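Local coordinates for protein acetylxylan esterase / glucomannan deacetylase (Cellvibrio japonicus, PDB 2WAA) that removes acetyl groups from the plant cell-wall polysaccharides xylan and glucomannan, as a carbohydrate esterase of family 2, at residues S141-E146 with L181-G186; I102-N107 with N162-Y167; I135-D140 with A177-V182; R187-S192 with N201-Y206; I233-F238 with G273-G278. All coordinates share one frame; numbering follows the deposited sequence.

Four of the five contacts belong to the SGNH-type esterase domain; contact 2 joins that domain to the N-terminal β-sandwich-like part through the end of strand 94-103. Along the chain the segments of contact 2 alternate with those of contacts 1 and 3, while contacts 4 and 5 follow in series. Contact 3 is the parallel pair 133-139 and 177-183 of the five-stranded sheet. Contact 1 lies about 10 Å from it, centre to centre, at the C-terminal ends of the same strands, where Leu181 and Val182 are shared. Contacts 4 and 5 lie about 12 and 13 Å from contact 1, between centres. One acetate touches contacts 1 and 5, so loops following successive strands build one active site.

Contact 1: residues S141-E146 with L181-G186; sequences SVTCGE and LVCWGG. With ACT (acetate ion), chain C.
Acetate atom OXT is gripped by two backbone N-H groups, one from each segment. Gly186 N donates to OXT at 2.7 Å with a nearly straight N-H...O angle of 173°, and Ser141 N reaches the same oxygen at 3.0 Å. Asn236 supplies a third bond from outside. The two backbones run close here, Ser141 N lying 3.7 Å from Gly185 CA.

Behind the site the segments are tied covalently by the Cys144-Cys183 disulfide, whose SG atoms are modelled 2.5 Å apart, long for such a bond. Cys183 SG sits between its own backbone N and carbonyl carbon (chi1 48°), which turns it across to Cys144. Thr143 CG2 packs alongside at 3.8 Å from Cys183 CB, while Thr143 OG1 bonds to Tyr167 OH. Farther down the strand, Leu181 CD1 lies against Thr143 O.

Ser141 is the inferred nucleophile, its OG weakly hydrogen-bonded to His316 NE2. With Gly186 and Asn236 as probable transition-state stabilisers, the three donors meeting on one acetate oxygen are characteristic of the SGNH-hydrolase oxyanion hole.

Contact 2: residues I102-N107 with N162-Y167; sequences IHRSEN and NARESY
Arg104 and Arg164 bring their guanidinium groups edge to edge, with the two planes only 24° apart, where the N-terminal region of the protein meets an Asx motif and type I turn of the esterase domain. Their NH1 atoms are 4.0 Å apart, and each lies near the other's plane at its rim. Two like charges this close would be expected to repel, but both NH1 atoms form salt bridges to Asp66 OD2, which probably offsets much of that cost. Arg104 has a second anionic partner in Asp149, through NH2.

Arg104 is bent at chi3 (59°), which sets NE to one side of its chain, and its NH1 comes 4.1 Å from Asn162 CG, the guanidinium and amide planes being 38° apart. Away from the guanidinium groups the contact turns apolar. Ile102 crosses the Arg164 side chain at about a right angle, CD1 against CD, and both also touch Ile68 of the neighbouring strand 63-69. Ala163 directs its methyl at the strand end, where CB is 3.5 Å from His103 O.

The turn carrying these groups is braced from within. Asn162 OD1 accepts from Glu165 N at 3.2 Å, the donor standing well above the carbonyl plane, and Asn162 ND2 donates back to Glu165 OE1. Ser166 occupies the N-cap position of helix 167-174. Ala163 O takes two bonds from it: one from the backbone N at 3.0 Å, the other from OG at 2.7 Å, in the carbonyl plane and on a lone pair.

Contact 3: residues I135-D140 with A177-V182; sequences ILVLGD and AQVQLV
Leu136 has CG anti to its backbone N (chi1 168°), and its chi2 of 62° then swings CD1 toward the partner strand, where it meets Val182 CG2 at 3.6 Å. Leu138 takes the other course, CG anti to the carbonyl carbon, and lies beside Val182 pointing the same way, with CD2 3.7 Å from Val182 CB. Gln180 CB also touches Leu136 CD1 on this face.

The opposite face carries Ile135, Val137, Val179 and Leu181. Val137 CG2 packs on Val179 CG2 at 3.8 Å, and Val137 CB rests beside Leu181 CD2. At the far end Ile135 CD1 presses on Ala177 CB, 3.5 Å away.

Between the faces run five backbone hydrogen bonds in parallel register, alternating in direction. The straightest are Val137 N to Gln180 O, at 172°, and Val182 N to Val137 O. The last bond, Gly139 N to Val182 O, is longer, at 3.2 Å.

The two strands belong, with helix 167-174, to the β-α-β unit 133-139, 167-174, 177-183 of the esterase's α/β sheet, in which 177-183 is an outermost strand. Helix 167-174 covers the face of Ile135, Val137 and Val179, bringing Ala172, Tyr167 and Met169 against them, while strand 228-231 pairs with the other edge of strand 133-139.

Contact 4: residues R187-S192 with N201-Y206; sequences RGLIRS and NLPDFY. With ACT (acetate ion), chain B.
Asn201 CB is wedged against two carbonyls, 3.4 Å from both Gly188 O and Leu189 O, and here the packing is tight. Leu202 N donates to Gly188 O at 2.9 Å, with an N-H...O angle of 165°, fastening the first turn of helix 202-205 to the loop. Next to it Pro203 CD lies 3.4 Å from Leu189 O. Leu189 has CG anti to its backbone N (chi1 179°), and its CD1 meets Pro203 CG, the two side chains crossing at about a right angle. Arg187 CB adds an apolar touch to Phe205 CE2.

Elsewhere the join is looser and partly mediated by solvent. One water accepts from Gly188 N and donates to Ser192 OG and to Asn201 OD1, the last at 2.7 Å, linking the loop backbone to both side chains. Ser192 OG is also hydrogen-bonded to Asp199 OD2. On the outer side, Arg187 NE and NH2 make only weak bonds to one oxygen of a second acetate, 3.3 Å in the case of NE; the firmer partners of this guanidinium are Asp212 and Ala200 O, through NH1.

Asn201 occupies the N-cap position. Its backbone N donates to Asp204 OD2, through that oxygen's anti lone pair, and its O accepts from Asp204 N and Phe205 N. Segment 187-192 directly follows Gly186, the probable oxyanion-hole residue, consistent with a loop that flanks the oxyanion hole of an SGNH esterase.

Contact 5: residues I233-F238 with G273-G278; sequences IGTNDF and GAILNG. With ACT (acetate ion), chain C.
Thr235 and Ile275 meet methyl to methyl, CG2 to CG2 at 3.7 Å, with their side chains crossing at about a right angle. Thr235 belongs to Gly234-Thr235-Asn236-Asp237, the GxND block of SGNH hydrolases. Both residues face the active-site acetate: Thr235 CG2 and Ile275 CD1 are each 3.8 Å from its CH3, forming an apolar rest for the methyl. Asn236 ND2, from the probable transition-state stabiliser, donates to acetate OXT at 2.9 Å and 169°, nearly straight.

The next shell holds these groups in place. Asn236 ND2 also donates to Arg187 O, which helps fix the rotation of its amide. Asp237 accepts from Leu189 N and Ile190 N and so pins the short helix to the neighbouring loop. On the other flank Leu276, CG anti to its carbonyl carbon (chi1 -66°), inserts its two methyls beside the helix: CD2 lies 3.8 Å from Phe238 CB and also packs on Thr235 CA, while CD1 approaches Phe238 CG. Helix 278-295 backs this pair through Leu284.

Farther from the acetate, a water joins the two segments where they make no direct hydrogen bond. It accepts from Leu276 N at 3.0 Å and is hydrogen-bonded to Thr235 OG1 at 2.8 Å.

Contact 1: residues S141-E146 with L181-G186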
# COMPACT_ATOMS: atom_id res chain seq x y z
N SER A 141 10.15 1.32 -1.31
CA SER A 141 9.68 2.37 -0.39
C SER A 141 8.94 3.51 -1.07
O SER A 141 8.14 4.17 -0.39
CB SER A 141 10.84 3.02 0.45
OG SER A 141 11.66 3.77 -0.44
N VAL A 142 9.21 3.77 -2.35
CA VAL A 142 8.47 4.84 -3.05
C VAL A 142 6.96 4.43 -3.09
O VAL A 142 6.08 5.23 -2.77
CB VAL A 142 9.01 5.06 -4.45
CG1 VAL A 142 8.19 6.17 -5.15
CG2 VAL A 142 10.53 5.44 -4.38
N THR A 143 6.69 3.19 -3.45
CA THR A 143 5.32 2.67 -3.45
C THR A 143 4.75 2.70 -2.02
O THR A 143 3.53 2.91 -1.82
CB THR A 143 5.25 1.26 -4.08
OG1 THR A 143 5.64 1.31 -5.46
CG2 THR A 143 3.83 0.62 -3.98
N CYS A 144 5.62 2.49 -1.02
CA CYS A 144 5.19 2.48 0.36
C CYS A 144 4.96 3.89 0.93
O CYS A 144 4.54 4.00 2.05
CB CYS A 144 6.24 1.82 1.27
SG CYS A 144 6.19 0.10 1.25
N GLY A 145 5.32 4.94 0.20
CA GLY A 145 5.06 6.32 0.61
C GLY A 145 6.10 6.88 1.56
O GLY A 145 5.83 7.83 2.30
N GLU A 146 7.29 6.28 1.59
CA GLU A 146 8.34 6.80 2.47
C GLU A 146 8.71 8.28 2.23
O GLU A 146 8.89 8.71 1.09
CB GLU A 146 9.60 5.93 2.35
CG GLU A 146 10.82 6.52 3.19
CD GLU A 146 11.97 5.51 3.33
OE1 GLU A 146 11.84 4.33 2.93
OE2 GLU A 146 13.02 5.87 3.93
N LEU A 181 -1.34 -1.89 -1.78
CA LEU A 181 0.09 -1.63 -1.91
C LEU A 181 0.84 -2.85 -1.30
O LEU A 181 0.56 -3.24 -0.13
CB LEU A 181 0.46 -0.36 -1.15
CG LEU A 181 -0.34 0.89 -1.51
CD1 LEU A 181 0.17 2.09 -0.69
CD2 LEU A 181 -0.29 1.22 -3.06
N VAL A 182 1.71 -3.49 -2.08
CA VAL A 182 2.47 -4.66 -1.57
C VAL A 182 3.91 -4.30 -1.88
O VAL A 182 4.37 -4.47 -3.00
CB VAL A 182 2.00 -5.98 -2.24
CG1 VAL A 182 2.95 -7.17 -1.91
CG2 VAL A 182 0.58 -6.32 -1.74
N CYS A 183 4.58 -3.73 -0.89
CA CYS A 183 5.86 -3.05 -1.11
C CYS A 183 6.65 -3.18 0.19
O CYS A 183 6.07 -3.37 1.27
CB CYS A 183 5.64 -1.59 -1.49
SG CYS A 183 4.44 -0.77 -0.35
N TRP A 184 7.97 -3.05 0.09
CA TRP A 184 8.82 -3.14 1.28
C TRP A 184 10.04 -2.27 1.04
O TRP A 184 10.81 -2.51 0.08
CB TRP A 184 9.24 -4.60 1.51
CG TRP A 184 9.68 -4.87 2.94
CD1 TRP A 184 10.74 -4.33 3.57
CD2 TRP A 184 9.07 -5.78 3.86
NE1 TRP A 184 10.85 -4.82 4.85
CE2 TRP A 184 9.81 -5.71 5.05
CE3 TRP A 184 7.95 -6.61 3.80
CZ2 TRP A 184 9.49 -6.47 6.17
CZ3 TRP A 184 7.62 -7.35 4.93
CH2 TRP A 184 8.39 -7.27 6.10
N GLY A 185 10.25 -1.27 1.89
CA GLY A 185 11.42 -0.42 1.71
C GLY A 185 12.75 -1.17 1.69
O GLY A 185 12.98 -2.09 2.49
N GLY A 186 13.65 -0.72 0.83
CA GLY A 186 14.99 -1.29 0.75
C GLY A 186 15.09 -2.60 -0.01
O GLY A 186 16.21 -3.03 -0.31
C ACT C . 13.77 2.26 -1.32
O ACT C . 14.42 2.82 -0.37
OXT ACT C . 13.13 1.23 -1.00
CH3 ACT C . 13.76 2.76 -2.74

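Contact 2: residues I102-N107 with N162-Y167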
# COMPACT_ATOMS: atom_id res chain seq x y z
N ILE A 102 -6.60 4.67 8.03
CA ILE A 102 -5.67 4.31 6.97
C ILE A 102 -4.32 4.02 7.59
O ILE A 102 -3.79 4.87 8.32
CB ILE A 102 -5.51 5.41 5.84
CG1 ILE A 102 -6.85 5.74 5.16
CG2 ILE A 102 -4.63 4.89 4.72
CD1 ILE A 102 -7.46 7.01 5.75
N HIS A 103 -3.75 2.84 7.29
CA HIS A 103 -2.41 2.55 7.79
C HIS A 103 -1.38 3.40 7.02
O HIS A 103 -1.26 3.28 5.78
CB HIS A 103 -2.10 1.03 7.61
CG HIS A 103 -0.87 0.55 8.33
ND1 HIS A 103 -0.06 -0.44 7.82
CD2 HIS A 103 -0.30 0.93 9.50
CE1 HIS A 103 0.94 -0.68 8.66
NE2 HIS A 103 0.82 0.14 9.69
N ARG A 104 -0.61 4.23 7.73
CA ARG A 104 0.45 5.03 7.08
C ARG A 104 1.75 4.27 7.04
O ARG A 104 2.55 4.49 6.14
CB ARG A 104 0.71 6.34 7.83
CG ARG A 104 -0.52 7.30 7.85
CD ARG A 104 -0.38 8.31 9.03
NE ARG A 104 0.83 9.13 8.95
CZ ARG A 104 0.92 10.27 8.27
NH1 ARG A 104 -0.11 10.75 7.54
NH2 ARG A 104 2.07 10.97 8.30
N SER A 105 1.99 3.45 8.06
CA SER A 105 3.25 2.71 8.20
C SER A 105 3.40 1.55 7.25
O SER A 105 2.44 1.14 6.62
CB SER A 105 3.43 2.28 9.66
OG SER A 105 3.82 3.44 10.39
N GLU A 106 4.63 1.01 7.14
CA GLU A 106 4.82 -0.26 6.41
C GLU A 106 5.36 -1.32 7.36
O GLU A 106 5.63 -1.06 8.52
CB GLU A 106 5.79 -0.09 5.22
CG GLU A 106 7.18 0.41 5.64
CD GLU A 106 8.16 0.44 4.47
OE1 GLU A 106 8.66 -0.64 4.12
OE2 GLU A 106 8.40 1.55 3.89
N ASN A 107 5.51 -2.54 6.87
CA ASN A 107 5.84 -3.69 7.73
C ASN A 107 7.03 -3.55 8.68
O ASN A 107 6.93 -3.99 9.84
CB ASN A 107 6.05 -4.92 6.87
CG ASN A 107 4.72 -5.59 6.47
OD1 ASN A 107 4.15 -6.27 7.29
ND2 ASN A 107 4.28 -5.44 5.19
N ASN A 162 3.46 8.47 4.28
CA ASN A 162 2.08 8.87 4.02
C ASN A 162 1.53 8.05 2.87
O ASN A 162 1.96 8.21 1.74
CB ASN A 162 2.07 10.36 3.71
CG ASN A 162 0.67 10.91 3.54
OD1 ASN A 162 -0.28 10.17 3.23
ND2 ASN A 162 0.54 12.23 3.63
N ALA A 163 0.58 7.16 3.14
CA ALA A 163 0.07 6.26 2.09
C ALA A 163 -0.95 6.97 1.19
O ALA A 163 -0.92 6.81 -0.04
CB ALA A 163 -0.60 5.01 2.76
N ARG A 164 -1.85 7.75 1.79
CA ARG A 164 -2.96 8.40 1.06
C ARG A 164 -2.45 9.29 -0.07
O ARG A 164 -3.12 9.44 -1.09
CB ARG A 164 -3.76 9.36 1.97
CG ARG A 164 -4.88 8.85 2.81
CD ARG A 164 -5.13 9.86 4.04
NE ARG A 164 -4.92 11.28 3.66
CZ ARG A 164 -4.02 12.14 4.18
NH1 ARG A 164 -3.15 11.85 5.19
NH2 ARG A 164 -3.99 13.35 3.67
N GLU A 165 -1.30 9.95 0.18
CA GLU A 165 -0.73 10.88 -0.78
C GLU A 165 0.40 10.30 -1.61
O GLU A 165 1.08 11.04 -2.36
CB GLU A 165 -0.30 12.17 -0.07
CG GLU A 165 -1.57 12.83 0.46
CD GLU A 165 -1.35 14.17 1.05
OE1 GLU A 165 -0.94 14.23 2.22
OE2 GLU A 165 -1.60 15.16 0.33
N SER A 166 0.57 8.99 -1.52
CA SER A 166 1.55 8.30 -2.38
C SER A 166 1.01 8.14 -3.81
O SER A 166 -0.22 8.10 -4.03
CB SER A 166 1.91 6.94 -1.76
OG SER A 166 0.83 6.00 -1.91
N TYR A 167 1.91 8.02 -4.80
CA TYR A 167 1.46 7.99 -6.17
C TYR A 167 0.49 6.83 -6.42
O TYR A 167 -0.44 6.98 -7.23
CB TYR A 167 2.64 7.92 -7.17
CG TYR A 167 3.21 6.52 -7.28
CD1 TYR A 167 2.79 5.68 -8.31
CD2 TYR A 167 4.15 6.04 -6.34
CE1 TYR A 167 3.30 4.33 -8.45
CE2 TYR A 167 4.65 4.71 -6.45
CZ TYR A 167 4.21 3.88 -7.52
OH TYR A 167 4.70 2.60 -7.64

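Contact 3: residues I135-D140 with A177-V182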
# COMPACT_ATOMS: atom_id res chain seq x y z
N ILE A 135 -6.73 -2.31 -8.33
CA ILE A 135 -5.34 -2.23 -8.72
C ILE A 135 -4.49 -2.83 -7.57
O ILE A 135 -4.82 -2.67 -6.40
CB ILE A 135 -4.95 -0.78 -8.90
CG1 ILE A 135 -5.76 -0.15 -10.05
CG2 ILE A 135 -3.44 -0.64 -9.17
CD1 ILE A 135 -5.71 1.38 -9.99
N LEU A 136 -3.40 -3.46 -7.95
CA LEU A 136 -2.36 -3.93 -7.04
C LEU A 136 -1.07 -3.22 -7.49
O LEU A 136 -0.68 -3.35 -8.63
CB LEU A 136 -2.19 -5.45 -7.23
CG LEU A 136 -0.93 -6.02 -6.53
CD1 LEU A 136 -0.95 -5.82 -5.01
CD2 LEU A 136 -0.91 -7.53 -6.85
N VAL A 137 -0.37 -2.55 -6.57
CA VAL A 137 0.91 -1.91 -6.90
C VAL A 137 2.00 -2.64 -6.09
O VAL A 137 1.92 -2.72 -4.87
CB VAL A 137 0.94 -0.44 -6.51
CG1 VAL A 137 2.22 0.25 -7.05
CG2 VAL A 137 -0.31 0.29 -7.07
N LEU A 138 3.03 -3.11 -6.80
CA LEU A 138 4.14 -3.87 -6.17
C LEU A 138 5.40 -2.99 -6.24
O LEU A 138 5.70 -2.39 -7.29
CB LEU A 138 4.43 -5.14 -6.96
CG LEU A 138 3.23 -6.07 -7.15
CD1 LEU A 138 3.53 -7.25 -8.08
CD2 LEU A 138 2.72 -6.54 -5.82
N GLY A 139 6.16 -2.92 -5.16
CA GLY A 139 7.35 -2.11 -5.26
C GLY A 139 8.15 -1.99 -3.97
O GLY A 139 8.09 -2.84 -3.09
N ASP A 140 8.88 -0.89 -3.89
CA ASP A 140 9.76 -0.63 -2.77
C ASP A 140 9.27 0.59 -1.99
O ASP A 140 8.08 0.88 -2.00
CB ASP A 140 11.19 -0.47 -3.32
CG ASP A 140 11.30 0.61 -4.43
OD1 ASP A 140 10.59 1.66 -4.41
OD2 ASP A 140 12.12 0.39 -5.36
N ALA A 177 -10.65 3.39 -8.43
CA ALA A 177 -10.28 2.00 -8.22
C ALA A 177 -9.88 1.75 -6.78
O ALA A 177 -9.41 2.64 -6.06
CB ALA A 177 -9.13 1.58 -9.15
N GLN A 178 -10.09 0.50 -6.36
CA GLN A 178 -9.44 0.05 -5.12
C GLN A 178 -7.96 -0.08 -5.34
O GLN A 178 -7.51 -0.22 -6.48
CB GLN A 178 -9.98 -1.33 -4.74
CG GLN A 178 -11.47 -1.37 -4.44
CD GLN A 178 -11.83 -2.75 -3.99
OE1 GLN A 178 -11.10 -3.33 -3.18
NE2 GLN A 178 -12.95 -3.30 -4.46
N VAL A 179 -7.17 -0.09 -4.26
CA VAL A 179 -5.77 -0.38 -4.43
C VAL A 179 -5.26 -1.18 -3.25
O VAL A 179 -5.65 -0.94 -2.09
CB VAL A 179 -4.95 0.94 -4.58
CG1 VAL A 179 -5.06 1.80 -3.26
CG2 VAL A 179 -3.50 0.66 -4.95
N GLN A 180 -4.41 -2.16 -3.51
CA GLN A 180 -3.51 -2.70 -2.46
C GLN A 180 -2.08 -2.31 -2.80
O GLN A 180 -1.67 -2.36 -3.97
CB GLN A 180 -3.58 -4.21 -2.40
CG GLN A 180 -4.93 -4.74 -1.97
CD GLN A 180 -4.81 -6.18 -1.50
OE1 GLN A 180 -3.83 -6.90 -1.83
NE2 GLN A 180 -5.78 -6.62 -0.73
N LEU A 181 -1.34 -1.89 -1.78
CA LEU A 181 0.09 -1.63 -1.91
C LEU A 181 0.84 -2.85 -1.30
O LEU A 181 0.56 -3.24 -0.13
CB LEU A 181 0.46 -0.36 -1.15
CG LEU A 181 -0.34 0.89 -1.51
CD1 LEU A 181 0.17 2.09 -0.69
CD2 LEU A 181 -0.29 1.22 -3.06
N VAL A 182 1.71 -3.49 -2.08
CA VAL A 182 2.47 -4.66 -1.57
C VAL A 182 3.91 -4.30 -1.88
O VAL A 182 4.37 -4.47 -3.00
CB VAL A 182 2.00 -5.98 -2.24
CG1 VAL A 182 2.95 -7.17 -1.91
CG2 VAL A 182 0.58 -6.32 -1.74

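Contact 4: residues R187-S192 with N201-Y206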
# COMPACT_ATOMS: atom_id res chain seq x y z
N ARG A 187 13.95 -3.20 -0.39
CA ARG A 187 13.90 -4.50 -1.06
C ARG A 187 13.86 -4.40 -2.59
O ARG A 187 13.45 -3.39 -3.12
CB ARG A 187 12.72 -5.31 -0.54
CG ARG A 187 12.76 -5.49 0.97
CD ARG A 187 13.88 -6.49 1.45
NE ARG A 187 13.89 -6.48 2.93
CZ ARG A 187 13.12 -7.28 3.69
NH1 ARG A 187 12.30 -8.17 3.11
NH2 ARG A 187 13.17 -7.18 5.01
N GLY A 188 14.34 -5.46 -3.25
CA GLY A 188 14.38 -5.53 -4.71
C GLY A 188 13.74 -6.78 -5.23
O GLY A 188 13.17 -7.60 -4.46
N LEU A 189 13.83 -6.95 -6.55
CA LEU A 189 13.38 -8.16 -7.20
C LEU A 189 14.33 -9.33 -6.85
O LEU A 189 13.88 -10.47 -6.59
CB LEU A 189 13.40 -7.96 -8.73
CG LEU A 189 12.97 -9.18 -9.49
CD1 LEU A 189 11.43 -9.37 -9.38
CD2 LEU A 189 13.36 -9.00 -10.94
N ILE A 190 15.63 -9.02 -6.81
CA ILE A 190 16.66 -10.04 -6.48
C ILE A 190 17.59 -9.73 -5.33
O ILE A 190 18.22 -10.65 -4.79
CB ILE A 190 17.50 -10.47 -7.71
CG1 ILE A 190 18.50 -9.38 -8.11
CG2 ILE A 190 16.57 -10.89 -8.90
CD1 ILE A 190 19.42 -9.87 -9.28
N ARG A 191 17.71 -8.47 -4.93
CA ARG A 191 18.57 -8.13 -3.78
C ARG A 191 18.16 -6.82 -3.16
O ARG A 191 17.50 -5.98 -3.81
CB ARG A 191 20.05 -8.04 -4.20
CG ARG A 191 20.31 -6.90 -5.16
CD ARG A 191 21.76 -7.02 -5.76
NE ARG A 191 22.07 -5.97 -6.75
CZ ARG A 191 23.24 -5.87 -7.39
NH1 ARG A 191 24.23 -6.74 -7.10
NH2 ARG A 191 23.45 -4.89 -8.28
N SER A 192 18.52 -6.65 -1.90
CA SER A 192 18.28 -5.41 -1.20
C SER A 192 19.33 -4.34 -1.52
O SER A 192 20.35 -4.65 -2.17
CB SER A 192 18.23 -5.71 0.30
OG SER A 192 17.22 -6.70 0.55
N ASN A 201 12.74 -11.07 -0.99
CA ASN A 201 12.68 -10.18 -2.16
C ASN A 201 11.21 -10.01 -2.58
O ASN A 201 10.35 -10.65 -2.00
CB ASN A 201 13.52 -10.78 -3.27
CG ASN A 201 15.01 -10.88 -2.85
OD1 ASN A 201 15.57 -9.92 -2.35
ND2 ASN A 201 15.62 -12.07 -3.01
N LEU A 202 10.94 -9.17 -3.57
CA LEU A 202 9.54 -8.93 -3.98
C LEU A 202 8.80 -10.25 -4.27
O LEU A 202 7.69 -10.44 -3.82
CB LEU A 202 9.46 -7.93 -5.15
CG LEU A 202 8.10 -7.85 -5.87
CD1 LEU A 202 7.06 -7.30 -4.85
CD2 LEU A 202 8.25 -6.89 -7.08
N PRO A 203 9.42 -11.22 -4.99
CA PRO A 203 8.64 -12.42 -5.25
C PRO A 203 8.28 -13.21 -3.99
O PRO A 203 7.32 -13.99 -4.04
CB PRO A 203 9.55 -13.27 -6.16
CG PRO A 203 10.43 -12.23 -6.89
CD PRO A 203 10.67 -11.16 -5.78
N ASP A 204 9.04 -13.01 -2.91
CA ASP A 204 8.80 -13.63 -1.60
C ASP A 204 7.72 -12.90 -0.82
O ASP A 204 6.70 -13.49 -0.49
CB ASP A 204 10.10 -13.68 -0.77
CG ASP A 204 11.20 -14.40 -1.52
OD1 ASP A 204 10.98 -15.56 -1.86
OD2 ASP A 204 12.24 -13.82 -1.82
N PHE A 205 7.90 -11.60 -0.59
CA PHE A 205 6.90 -10.91 0.24
C PHE A 205 5.58 -10.68 -0.46
O PHE A 205 4.57 -10.45 0.20
CB PHE A 205 7.43 -9.63 0.97
CG PHE A 205 7.77 -8.47 0.04
CD1 PHE A 205 6.77 -7.64 -0.50
CD2 PHE A 205 9.12 -8.18 -0.25
CE1 PHE A 205 7.12 -6.56 -1.37
CE2 PHE A 205 9.48 -7.11 -1.12
CZ PHE A 205 8.46 -6.29 -1.66
N TYR A 206 5.58 -10.75 -1.78
CA TYR A 206 4.32 -10.70 -2.53
C TYR A 206 3.37 -11.84 -2.07
O TYR A 206 2.16 -11.75 -2.25
CB TYR A 206 4.62 -10.84 -4.02
CG TYR A 206 3.48 -11.41 -4.83
CD1 TYR A 206 2.42 -10.62 -5.23
CD2 TYR A 206 3.50 -12.74 -5.22
CE1 TYR A 206 1.36 -11.16 -6.03
CE2 TYR A 206 2.47 -13.30 -6.00
CZ TYR A 206 1.41 -12.50 -6.39
OH TYR A 206 0.40 -13.06 -7.16
C ACT B . 16.24 -4.43 4.25
O ACT B . 16.09 -5.39 5.06
OXT ACT B . 17.41 -4.21 3.86
CH3 ACT B . 15.09 -3.59 3.79
O HOH W 1 15.28 -7.46 -1.40

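Contact 5: residues I233-F238 with G273-G278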
# COMPACT_ATOMS: atom_id res chain seq x y z
N ILE A 233 9.22 -2.23 -9.14
CA ILE A 233 10.37 -2.67 -8.33
C ILE A 233 11.64 -2.36 -9.11
O ILE A 233 11.59 -2.16 -10.35
CB ILE A 233 10.26 -4.19 -8.04
CG1 ILE A 233 11.23 -4.63 -6.96
CG2 ILE A 233 10.46 -5.01 -9.34
CD1 ILE A 233 10.74 -4.18 -5.51
N GLY A 234 12.78 -2.29 -8.42
CA GLY A 234 14.04 -2.12 -9.12
C GLY A 234 15.07 -1.19 -8.50
O GLY A 234 16.26 -1.50 -8.59
N THR A 235 14.66 -0.07 -7.90
CA THR A 235 15.62 0.88 -7.34
C THR A 235 16.69 0.14 -6.52
O THR A 235 17.89 0.38 -6.68
CB THR A 235 14.94 1.86 -6.42
OG1 THR A 235 13.92 2.53 -7.18
CG2 THR A 235 15.94 2.91 -5.89
N ASN A 236 16.26 -0.74 -5.63
CA ASN A 236 17.25 -1.30 -4.69
C ASN A 236 18.15 -2.33 -5.34
O ASN A 236 19.31 -2.52 -4.92
CB ASN A 236 16.52 -1.82 -3.43
CG ASN A 236 15.80 -0.69 -2.71
OD1 ASN A 236 16.43 0.34 -2.39
ND2 ASN A 236 14.45 -0.83 -2.50
N ASP A 237 17.63 -3.04 -6.35
CA ASP A 237 18.47 -3.96 -7.11
C ASP A 237 19.66 -3.24 -7.75
O ASP A 237 20.72 -3.86 -7.98
CB ASP A 237 17.69 -4.64 -8.22
CG ASP A 237 16.60 -5.54 -7.67
OD1 ASP A 237 16.96 -6.53 -6.98
OD2 ASP A 237 15.41 -5.23 -7.92
N PHE A 238 19.43 -1.98 -8.14
CA PHE A 238 20.47 -1.16 -8.84
C PHE A 238 21.33 -0.32 -7.90
O PHE A 238 22.29 0.34 -8.35
CB PHE A 238 19.80 -0.26 -9.92
CG PHE A 238 19.35 -1.05 -11.12
CD1 PHE A 238 18.37 -2.02 -10.98
CD2 PHE A 238 19.94 -0.88 -12.36
CE1 PHE A 238 17.96 -2.79 -12.07
CE2 PHE A 238 19.55 -1.62 -13.45
CZ PHE A 238 18.56 -2.60 -13.33
N GLY A 273 10.22 3.01 -12.15
CA GLY A 273 10.12 3.85 -10.96
C GLY A 273 10.83 5.20 -11.12
O GLY A 273 11.48 5.50 -12.15
N ALA A 274 10.73 6.00 -10.07
CA ALA A 274 11.16 7.40 -10.13
C ALA A 274 12.55 7.70 -9.60
O ALA A 274 13.04 8.82 -9.82
CB ALA A 274 10.18 8.26 -9.34
N ILE A 275 13.15 6.80 -8.83
CA ILE A 275 14.44 7.15 -8.19
C ILE A 275 15.64 6.97 -9.15
O ILE A 275 16.51 7.85 -9.18
CB ILE A 275 14.66 6.35 -6.87
CG1 ILE A 275 13.68 6.88 -5.82
CG2 ILE A 275 16.08 6.53 -6.42
CD1 ILE A 275 13.69 6.07 -4.53
N LEU A 276 15.66 5.87 -9.91
CA LEU A 276 16.80 5.59 -10.77
C LEU A 276 16.92 6.64 -11.84
O LEU A 276 15.93 7.20 -12.34
CB LEU A 276 16.67 4.23 -11.48
CG LEU A 276 16.72 3.04 -10.51
CD1 LEU A 276 16.61 1.78 -11.37
CD2 LEU A 276 17.97 3.07 -9.67
N ASN A 277 18.15 6.91 -12.21
CA ASN A 277 18.40 7.96 -13.16
C ASN A 277 19.52 7.50 -14.04
O ASN A 277 20.18 6.49 -13.73
CB ASN A 277 18.89 9.16 -12.40
CG ASN A 277 18.73 10.39 -13.14
OD1 ASN A 277 18.09 10.44 -14.23
ND2 ASN A 277 19.32 11.46 -12.58
N GLY A 278 19.73 8.23 -15.14
CA GLY A 278 20.91 7.96 -15.97
C GLY A 278 21.10 6.53 -16.44
O GLY A 278 20.18 5.93 -16.96
C ACT C . 13.77 2.26 -1.32
O ACT C . 14.42 2.82 -0.37
OXT ACT C . 13.13 1.23 -1.00
CH3 ACT C . 13.76 2.76 -2.74
O HOH W 2 13.45 3.93 -9.56